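PDB 6JIA: LamCAT from Aquimarina sp., which probably hydrolyses the beta-1,3-glucan laminarin, as the catalytic domain of a family 16 glycoside hydrolase. Local coordinates for residues V83-A88 with P97-L102; D118-V123 with H158-E163. All coordinates share one frame; numbering follows the deposited sequence.

Contact 1: V83-A88 with P97-L102; sequences VEARIA and PAFWML. With GLC (alpha-D-glucopyranose), chain B.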
ATOM      1  N   VAL A  83      -4.267   8.693   7.688  1.00 19.53           N
ATOM      2  CA  VAL A  83      -4.541   7.318   7.221  1.00 19.05           C
ATOM      3  C   VAL A  83      -3.455   6.439   7.811  1.00 19.83           C
ATOM      4  O   VAL A  83      -2.284   6.775   7.645  1.00 18.97           O
ATOM      5  CB  VAL A  83      -4.618   7.245   5.691  1.00 20.73           C
ATOM      6  CG1 VAL A  83      -4.943   5.851   5.202  1.00 19.64           C
ATOM      7  CG2 VAL A  83      -5.627   8.243   5.140  1.00 21.06           C
ATOM      8  N   GLU A  84      -3.829   5.422   8.574  1.00 21.83           N
ATOM      9  CA  GLU A  84      -2.793   4.611   9.242  1.00 22.84           C
ATOM     10  C   GLU A  84      -3.173   3.150   9.366  1.00 21.41           C
ATOM     11  O   GLU A  84      -4.372   2.768   9.314  1.00 19.95           O
ATOM     12  CB  GLU A  84      -2.323   5.199  10.563  1.00 27.42           C
ATOM     13  CG  GLU A  84      -3.237   5.128  11.726  1.00 34.98           C
ATOM     14  CD  GLU A  84      -2.502   5.559  12.995  1.00 38.57           C
ATOM     15  OE1 GLU A  84      -1.619   6.501  12.955  1.00 35.60           O
ATOM     16  OE2 GLU A  84      -2.773   4.933  14.011  1.00 42.98           O
ATOM     17  N   ALA A  85      -2.117   2.354   9.465  1.00 20.26           N
ATOM     18  CA  ALA A  85      -2.254   0.900   9.669  1.00 20.38           C
ATOM     19  C   ALA A  85      -1.126   0.429  10.584  1.00 20.67           C
ATOM     20  O   ALA A  85       0.003   0.971  10.524  1.00 20.25           O
ATOM     21  CB  ALA A  85      -2.261   0.200   8.346  1.00 22.98           C
ATOM     22  N   ARG A  86      -1.429  -0.559  11.415  1.00 20.70           N
ATOM     23  CA  ARG A  86      -0.414  -1.198  12.268  1.00 20.46           C
ATOM     24  C   ARG A  86      -0.077  -2.541  11.612  1.00 17.80           C
ATOM     25  O   ARG A  86      -0.968  -3.360  11.497  1.00 20.06           O
ATOM     26  CB  ARG A  86      -0.986  -1.298  13.679  1.00 23.08           C
ATOM     27  CG  ARG A  86      -0.017  -1.897  14.663  1.00 23.35           C
ATOM     28  CD  ARG A  86      -0.530  -1.722  16.076  1.00 23.67           C
ATOM     29  NE  ARG A  86       0.532  -2.151  16.964  1.00 25.55           N
ATOM     30  CZ  ARG A  86       0.597  -3.318  17.615  1.00 25.78           C
ATOM     31  NH1 ARG A  86      -0.390  -4.188  17.585  1.00 27.14           N
ATOM     32  NH2 ARG A  86       1.645  -3.570  18.374  1.00 29.40           N
ATOM     33  N   ILE A  87       1.155  -2.667  11.131  1.00 19.30           N
ATOM     34  CA  ILE A  87       1.592  -3.735  10.202  1.00 18.30           C
ATOM     35  C   ILE A  87       2.860  -4.400  10.722  1.00 17.65           C
ATOM     36  O   ILE A  87       3.802  -3.700  11.142  1.00 20.34           O
ATOM     37  CB  ILE A  87       1.807  -3.183   8.777  1.00 19.28           C
ATOM     38  CG1 ILE A  87       0.562  -2.461   8.266  1.00 20.41           C
ATOM     39  CG2 ILE A  87       2.242  -4.294   7.837  1.00 20.09           C
ATOM     40  CD1 ILE A  87       0.706  -1.816   6.910  1.00 21.18           C
ATOM     41  N   ALA A  88       2.892  -5.713  10.588  1.00 19.37           N
ATOM     42  CA  ALA A  88       4.088  -6.572  10.761  1.00 20.04           C
ATOM     43  C   ALA A  88       4.249  -7.352   9.463  1.00 19.63           C
ATOM     44  O   ALA A  88       3.291  -7.952   9.030  1.00 21.97           O
ATOM     45  CB  ALA A  88       3.907  -7.500  11.930  1.00 22.29           C
ATOM     46  N   PRO A  97       5.681  -5.922   0.118  1.00 19.26           N
ATOM     47  CA  PRO A  97       4.419  -5.515   0.747  1.00 20.51           C
ATOM     48  C   PRO A  97       4.182  -4.011   0.576  1.00 18.85           C
ATOM     49  O   PRO A  97       5.188  -3.248   0.482  1.00 17.77           O
ATOM     50  CB  PRO A  97       4.595  -5.833   2.237  1.00 22.92           C
ATOM     51  CG  PRO A  97       6.061  -6.215   2.435  1.00 23.10           C
ATOM     52  CD  PRO A  97       6.737  -6.211   1.090  1.00 21.46           C
ATOM     53  N   ALA A  98       2.906  -3.602   0.523  1.00 19.27           N
ATOM     54  CA  ALA A  98       2.561  -2.185   0.368  1.00 19.28           C
ATOM     55  C   ALA A  98       1.247  -1.877   1.067  1.00 18.84           C
ATOM     56  O   ALA A  98       0.323  -2.714   1.105  1.00 20.71           O
ATOM     57  CB  ALA A  98       2.537  -1.826  -1.098  1.00 20.82           C
ATOM     58  N   PHE A  99       1.214  -0.665   1.599  1.00 20.12           N
ATOM     59  CA  PHE A  99       0.032   0.003   2.164  1.00 19.18           C
ATOM     60  C   PHE A  99      -0.023   1.370   1.486  1.00 18.66           C
ATOM     61  O   PHE A  99       0.898   2.173   1.678  1.00 19.08           O
ATOM     62  CB  PHE A  99       0.157   0.065   3.687  1.00 19.20           C
ATOM     63  CG  PHE A  99      -0.856   0.951   4.371  1.00 18.32           C
ATOM     64  CD1 PHE A  99      -2.191   0.896   4.033  1.00 19.85           C
ATOM     65  CD2 PHE A  99      -0.484   1.795   5.401  1.00 17.67           C
ATOM     66  CE1 PHE A  99      -3.150   1.645   4.722  1.00 20.66           C
ATOM     67  CE2 PHE A  99      -1.438   2.573   6.067  1.00 19.23           C
ATOM     68  CZ  PHE A  99      -2.761   2.507   5.721  1.00 19.59           C
ATOM     69  N   TRP A 100      -1.026   1.584   0.645  1.00 19.02           N
ATOM     70  CA  TRP A 100      -1.036   2.714  -0.308  1.00 19.75           C
ATOM     71  C   TRP A 100      -2.449   3.131  -0.689  1.00 20.07           C
ATOM     72  O   TRP A 100      -3.458   2.556  -0.206  1.00 17.39           O
ATOM     73  CB  TRP A 100      -0.191   2.374  -1.527  1.00 20.98           C
ATOM     74  CG  TRP A 100      -0.548   1.142  -2.298  1.00 19.73           C
ATOM     75  CD1 TRP A 100      -0.561  -0.165  -1.872  1.00 19.85           C
ATOM     76  CD2 TRP A 100      -0.785   1.095  -3.710  1.00 18.79           C
ATOM     77  NE1 TRP A 100      -0.834  -1.005  -2.911  1.00 16.75           N
ATOM     78  CE2 TRP A 100      -0.935  -0.267  -4.061  1.00 19.22           C
ATOM     79  CE3 TRP A 100      -0.789   2.056  -4.717  1.00 20.61           C
ATOM     80  CZ2 TRP A 100      -1.144  -0.669  -5.386  1.00 20.42           C
ATOM     81  CZ3 TRP A 100      -1.031   1.658  -6.019  1.00 21.04           C
ATOM     82  CH2 TRP A 100      -1.197   0.316  -6.343  1.00 19.30           C
ATOM     83  N   MET A 101      -2.490   4.153  -1.503  1.00 19.77           N
ATOM     84  CA  MET A 101      -3.741   4.809  -1.923  1.00 18.92           C
ATOM     85  C   MET A 101      -3.633   5.167  -3.405  1.00 17.00           C
ATOM     86  O   MET A 101      -2.538   5.457  -3.838  1.00 17.91           O
ATOM     87  CB  MET A 101      -3.941   6.061  -1.070  1.00 18.04           C
ATOM     88  CG  MET A 101      -3.988   5.795   0.432  1.00 18.48           C
ATOM     89  SD  MET A 101      -4.536   7.345   1.299  1.00 20.05           S
ATOM     90  CE  MET A 101      -6.296   7.172   1.068  1.00 20.85           C
ATOM     91  N   LEU A 102      -4.760   5.170  -4.098  1.00 19.60           N
ATOM     92  CA  LEU A 102      -4.945   5.576  -5.515  1.00 18.90           C
ATOM     93  C   LEU A 102      -6.119   6.555  -5.590  1.00 18.23           C
ATOM     94  O   LEU A 102      -7.136   6.346  -4.898  1.00 18.66           O
ATOM     95  CB  LEU A 102      -5.229   4.347  -6.371  1.00 19.42           C
ATOM     96  CG  LEU A 102      -4.034   3.477  -6.750  1.00 19.09           C
ATOM     97  CD1 LEU A 102      -4.538   2.180  -7.436  1.00 19.53           C
ATOM     98  CD2 LEU A 102      -3.074   4.236  -7.659  1.00 19.23           C
TER
HETATM   99  C1  GLC B   1       3.384   2.396  -6.188  1.00 23.08           C
HETATM  100  C2  GLC B   1       3.602   1.847  -7.590  1.00 24.47           C
HETATM  101  C3  GLC B   1       2.613   0.787  -7.950  1.00 23.61           C
HETATM  102  C4  GLC B   1       2.662  -0.316  -6.938  1.00 21.62           C
HETATM  103  C5  GLC B   1       2.294   0.295  -5.535  1.00 20.80           C
HETATM  104  C6  GLC B   1       2.396  -0.730  -4.385  1.00 21.49           C
HETATM  105  O1  GLC B   1       2.226   3.230  -6.111  1.00 24.61           O
HETATM  106  O2  GLC B   1       3.685   2.930  -8.459  1.00 19.87           O
HETATM  107  O3  GLC B   1       2.939   0.282  -9.254  1.00 20.22           O
HETATM  108  O4  GLC B   1       1.828  -1.395  -7.316  1.00 20.66           O
HETATM  109  O5  GLC B   1       3.344   1.283  -5.278  1.00 21.78           O
HETATM  110  O6  GLC B   1       3.692  -1.342  -4.312  1.00 22.78           O
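The F99 ring carries the methyl of A85 over one face: CB sits 3.7 Å from the ring centroid and 23° off the ring normal, a CH-pi contact displaced toward the CE2 rim, where A85 CB comes within 3.4 Å of F99 CE2. Alanine, with its lone methyl, lets the ring lie this close to the strand. Obliquely, V83 CG1 reaches F99 CZ at 4.0 Å, while I87 CD1 comes to the root of the ring, 3.8 Å from F99 CB. With CG anti to the backbone N (chi1 169°), F99 sends its ring across to strand 83-88. Beyond the ring, M101 SD lies 4.1 Å from V83 CG2, the thioether sulfur resting against the branched valine. The two strands run antiparallel at 166°, with axes 8.8 Å apart, too far for backbone pairing; they face each other across the layers of the family 16 beta-sandwich (jelly-roll). A98 and W100 turn to the other face of their sheet, where the substrate-binding cleft lies. There W100 spreads its indole beneath the bound glucose: GLC C5 stands over the ring toward its rim, and GLC C6 is 3.4 Å from W100 CE2, an apolar platform for a sugar. W100 NE1 is hydrogen-bonded to N202, which helps hold the ring's rotation. If W100 were replaced by a leucine, the sugar would probably lose its flat support and N202 the indole N-H it receives. A98 CB, 3.4 Å from GLC O6, is small enough to admit the sugar's hydroxymethyl arm.

Contact 2: D118-V123 with H158-E163; sequences DIMEHV and HIYTIE. With GLC (alpha-D-glucopyranose), chain B.
M120 lays its side chain on the ring of Y160, and this is the tight part of the contact. CG stands over one face in a CH-pi contact, 3.6 Å from the ring centroid and 16° off the normal, and M120 CG is 3.5 Å from Y160 CD1. The thioether bends away after CG (chi2 -79°), which leaves SD at 5.0 Å from the Y160 centroid, a longer Met-aromatic contact; an unbranched, flexible methionine can lay a methylene against an aromatic face in this way. I119 packs a little less closely against I162, the two crossing at about a right angle with I119 CG1 3.8 Å from I162 CG2, and its own CG2 lies over the backbone at T161. Looser is the join between these two clusters, where I119 CG2 and Y160 CB are 4.3 Å apart. Both I119 and M120 face F99 of the neighbouring strand, a classic beta bulge; it places two successive side chains in the interior of the sandwich. The bulge sits within the D118-I119-M120-E121 sequence, consistent with the Asp and Glu of the family 16 active-site motif. D118 turns away from 158-163, and both acids grip the glucose in the cleft: GLC O1 donates to D118 OD1 and GLC O6 to E121 OE2, each at 2.8 Å. E121 OE2 also accepts a hydrogen bond from W96 NE1. On the far side of 158-163 the packing against 118-123 ends: T161 points away, its hydroxyl hydrogen-bonded to E84, and partly exposed I159 lies on this outward side.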
ATOM      1  N   ASP A 118       1.933   6.115  -1.531  1.00 18.43           N
ATOM      2  CA  ASP A 118       2.420   4.916  -0.825  1.00 19.31           C
ATOM      3  C   ASP A 118       2.718   5.290   0.627  1.00 17.77           C
ATOM      4  O   ASP A 118       3.648   6.059   0.878  1.00 18.67           O
ATOM      5  CB  ASP A 118       3.655   4.311  -1.486  1.00 22.56           C
ATOM      6  CG  ASP A 118       3.314   3.661  -2.821  1.00 30.06           C
ATOM      7  OD1 ASP A 118       3.316   4.392  -3.791  1.00 26.11           O
ATOM      8  OD2 ASP A 118       3.051   2.390  -2.850  1.00 35.42           O
ATOM      9  N   ILE A 119       1.925   4.782   1.551  1.00 16.08           N
ATOM     10  CA  ILE A 119       2.112   5.068   2.992  1.00 17.30           C
ATOM     11  C   ILE A 119       3.241   4.214   3.557  1.00 17.39           C
ATOM     12  O   ILE A 119       4.036   4.709   4.401  1.00 17.21           O
ATOM     13  CB  ILE A 119       0.790   4.877   3.740  1.00 18.85           C
ATOM     14  CG1 ILE A 119      -0.316   5.777   3.169  1.00 19.70           C
ATOM     15  CG2 ILE A 119       1.060   5.123   5.220  1.00 17.21           C
ATOM     16  CD1 ILE A 119      -1.711   5.409   3.609  1.00 18.92           C
ATOM     17  N   MET A 120       3.350   2.989   3.076  1.00 17.42           N
ATOM     18  CA  MET A 120       4.447   2.072   3.454  1.00 20.01           C
ATOM     19  C   MET A 120       4.698   1.195   2.248  1.00 18.72           C
ATOM     20  O   MET A 120       3.720   0.589   1.746  1.00 18.94           O
ATOM     21  CB  MET A 120       4.108   1.153   4.639  1.00 19.57           C
ATOM     22  CG  MET A 120       5.223   0.305   5.125  1.00 20.82           C
ATOM     23  SD  MET A 120       5.556  -1.179   4.128  1.00 21.39           S
ATOM     24  CE  MET A 120       3.992  -2.030   4.175  1.00 22.72           C
ATOM     25  N   GLU A 121       5.961   1.129   1.853  1.00 18.20           N
ATOM     26  CA  GLU A 121       6.476   0.023   1.027  1.00 18.69           C
ATOM     27  C   GLU A 121       7.768  -0.505   1.624  1.00 18.15           C
ATOM     28  O   GLU A 121       8.550   0.247   2.175  1.00 17.98           O
ATOM     29  CB  GLU A 121       6.736   0.451  -0.411  1.00 19.95           C
ATOM     30  CG  GLU A 121       5.477   0.786  -1.162  1.00 22.78           C
ATOM     31  CD  GLU A 121       5.781   1.212  -2.577  1.00 25.80           C
ATOM     32  OE1 GLU A 121       6.205   2.423  -2.750  1.00 29.41           O
ATOM     33  OE2 GLU A 121       5.774   0.309  -3.445  1.00 25.19           O
ATOM     34  N   HIS A 122       8.006  -1.778   1.403  1.00 18.71           N
ATOM     35  CA  HIS A 122       9.269  -2.428   1.795  1.00 17.67           C
ATOM     36  C   HIS A 122       9.596  -3.439   0.713  1.00 19.57           C
ATOM     37  O   HIS A 122       8.631  -4.021   0.161  1.00 18.15           O
ATOM     38  CB  HIS A 122       9.106  -3.087   3.166  1.00 19.05           C
ATOM     39  CG  HIS A 122      10.314  -3.826   3.619  1.00 19.12           C
ATOM     40  ND1 HIS A 122      10.465  -5.179   3.420  1.00 20.90           N
ATOM     41  CD2 HIS A 122      11.441  -3.407   4.220  1.00 18.95           C
ATOM     42  CE1 HIS A 122      11.646  -5.569   3.894  1.00 19.04           C
ATOM     43  NE2 HIS A 122      12.268  -4.503   4.390  1.00 18.88           N
ATOM     44  N   VAL A 123      10.895  -3.617   0.461  1.00 18.50           N
ATOM     45  CA  VAL A 123      11.388  -4.657  -0.472  1.00 19.45           C
ATOM     46  C   VAL A 123      12.448  -5.509   0.198  1.00 17.24           C
ATOM     47  O   VAL A 123      13.279  -4.973   1.005  1.00 21.02           O
ATOM     48  CB  VAL A 123      11.868  -4.034  -1.790  1.00 19.65           C
ATOM     49  CG1 VAL A 123      10.683  -3.460  -2.542  1.00 21.96           C
ATOM     50  CG2 VAL A 123      12.944  -2.981  -1.583  1.00 22.24           C
ATOM     51  N   HIS A 158       4.768  -2.211  13.430  1.00 20.61           N
ATOM     52  CA  HIS A 158       4.967  -0.747  13.448  1.00 18.76           C
ATOM     53  C   HIS A 158       3.693  -0.053  12.967  1.00 18.32           C
ATOM     54  O   HIS A 158       2.921  -0.685  12.229  1.00 19.90           O
ATOM     55  CB  HIS A 158       6.206  -0.365  12.649  1.00 19.92           C
ATOM     56  CG  HIS A 158       7.468  -0.902  13.213  1.00 19.99           C
ATOM     57  ND1 HIS A 158       8.177  -0.235  14.178  1.00 22.67           N
ATOM     58  CD2 HIS A 158       8.085  -2.091  13.003  1.00 21.41           C
ATOM     59  CE1 HIS A 158       9.228  -0.984  14.505  1.00 24.75           C
ATOM     60  NE2 HIS A 158       9.175  -2.140  13.788  1.00 22.39           N
ATOM     61  N   ILE A 159       3.538   1.224  13.327  1.00 18.58           N
ATOM     62  CA  ILE A 159       2.414   2.104  12.884  1.00 18.50           C
ATOM     63  C   ILE A 159       2.880   3.013  11.733  1.00 17.55           C
ATOM     64  O   ILE A 159       3.810   3.823  11.895  1.00 20.46           O
ATOM     65  CB  ILE A 159       1.841   2.899  14.064  1.00 20.06           C
ATOM     66  CG1 ILE A 159       1.362   1.952  15.160  1.00 23.24           C
ATOM     67  CG2 ILE A 159       0.682   3.762  13.589  1.00 19.31           C
ATOM     68  CD1 ILE A 159       0.960   2.662  16.422  1.00 26.61           C
ATOM     69  N   TYR A 160       2.270   2.850  10.572  1.00 18.99           N
ATOM     70  CA  TYR A 160       2.616   3.555   9.308  1.00 17.73           C
ATOM     71  C   TYR A 160       1.488   4.541   9.034  1.00 16.77           C
ATOM     72  O   TYR A 160       0.313   4.113   8.901  1.00 18.18           O
ATOM     73  CB  TYR A 160       2.753   2.538   8.192  1.00 20.61           C
ATOM     74  CG  TYR A 160       3.879   1.563   8.446  1.00 20.80           C
ATOM     75  CD1 TYR A 160       5.183   1.956   8.221  1.00 22.05           C
ATOM     76  CD2 TYR A 160       3.653   0.290   8.924  1.00 22.92           C
ATOM     77  CE1 TYR A 160       6.256   1.117   8.478  1.00 23.01           C
ATOM     78  CE2 TYR A 160       4.716  -0.574   9.186  1.00 24.84           C
ATOM     79  CZ  TYR A 160       6.032  -0.154   8.976  1.00 24.42           C
ATOM     80  OH  TYR A 160       7.140  -0.935   9.223  1.00 20.43           O
ATOM     81  N   THR A 161       1.816   5.805   8.950  1.00 17.93           N
ATOM     82  CA  THR A 161       0.804   6.897   8.961  1.00 18.02           C
ATOM     83  C   THR A 161       1.106   7.908   7.853  1.00 18.50           C
ATOM     84  O   THR A 161       2.285   8.273   7.696  1.00 18.38           O
ATOM     85  CB  THR A 161       0.830   7.606  10.323  1.00 19.02           C
ATOM     86  OG1 THR A 161       0.660   6.613  11.330  1.00 20.88           O
ATOM     87  CG2 THR A 161      -0.258   8.641  10.485  1.00 19.13           C
ATOM     88  N   ILE A 162       0.072   8.475   7.227  1.00 18.72           N
ATOM     89  CA  ILE A 162       0.226   9.810   6.599  1.00 18.10           C
ATOM     90  C   ILE A 162      -0.727  10.797   7.284  1.00 17.41           C
ATOM     91  O   ILE A 162      -1.820  10.404   7.707  1.00 17.89           O
ATOM     92  CB  ILE A 162       0.000   9.776   5.070  1.00 19.14           C
ATOM     93  CG1 ILE A 162      -1.379   9.197   4.719  1.00 20.62           C
ATOM     94  CG2 ILE A 162       1.184   9.106   4.353  1.00 19.39           C
ATOM     95  CD1 ILE A 162      -1.780   9.360   3.266  1.00 22.03           C
ATOM     96  N   GLU A 163      -0.331  12.062   7.309  1.00 19.10           N
ATOM     97  CA  GLU A 163      -1.256  13.204   7.520  1.00 20.58           C
ATOM     98  C   GLU A 163      -1.295  13.983   6.209  1.00 19.21           C
ATOM     99  O   GLU A 163      -0.235  14.311   5.679  1.00 20.77           O
ATOM    100  CB  GLU A 163      -0.807  14.074   8.691  1.00 24.27           C
ATOM    101  CG  GLU A 163      -0.999  13.385  10.021  1.00 23.94           C
ATOM    102  CD  GLU A 163      -0.544  14.163  11.247  1.00 28.39           C
ATOM    103  OE1 GLU A 163      -0.173  15.319  11.105  1.00 29.97           O
ATOM    104  OE2 GLU A 163      -0.590  13.594  12.337  1.00 31.48           O
TER
HETATM  105  C1  GLC B   1       3.384   2.396  -6.188  1.00 23.08           C
HETATM  106  C2  GLC B   1       3.602   1.847  -7.590  1.00 24.47           C
HETATM  107  C3  GLC B   1       2.613   0.787  -7.950  1.00 23.61           C
HETATM  108  C4  GLC B   1       2.662  -0.316  -6.938  1.00 21.62           C
HETATM  109  C5  GLC B   1       2.294   0.295  -5.535  1.00 20.80           C
HETATM  110  C6  GLC B   1       2.396  -0.730  -4.385  1.00 21.49           C
HETATM  111  O1  GLC B   1       2.226   3.230  -6.111  1.00 24.61           O
HETATM  112  O2  GLC B   1       3.685   2.930  -8.459  1.00 19.87           O
HETATM  113  O3  GLC B   1       2.939   0.282  -9.254  1.00 20.22           O
HETATM  114  O4  GLC B   1       1.828  -1.395  -7.316  1.00 20.66           O
HETATM  115  O5  GLC B   1       3.344   1.283  -5.278  1.00 21.78           O
HETATM  116  O6  GLC B   1       3.692  -1.342  -4.312  1.00 22.78           O

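Overall arrangement
Both contacts are buried core, their centres about 5 Å apart, and join the same two layers: strands 81-88 and 158-164 are neighbours in one, 95-103 and 120-121 in the other. Backbone pairing within each layer ties them, as in the probable hydrogen bond of 2.8 Å from F99 N to M120 O. Their aromatic rings come from opposite layers, F99 from the cleft-side strand in contact 1 and Y160 from the outer strand in contact 2. Each cleft-side segment also shows a second chemistry to the glucose: an aromatic platform from 97-102, carboxylates from 118-123. The outer segments reach toward the surface with polar or partly exposed residues such as R86.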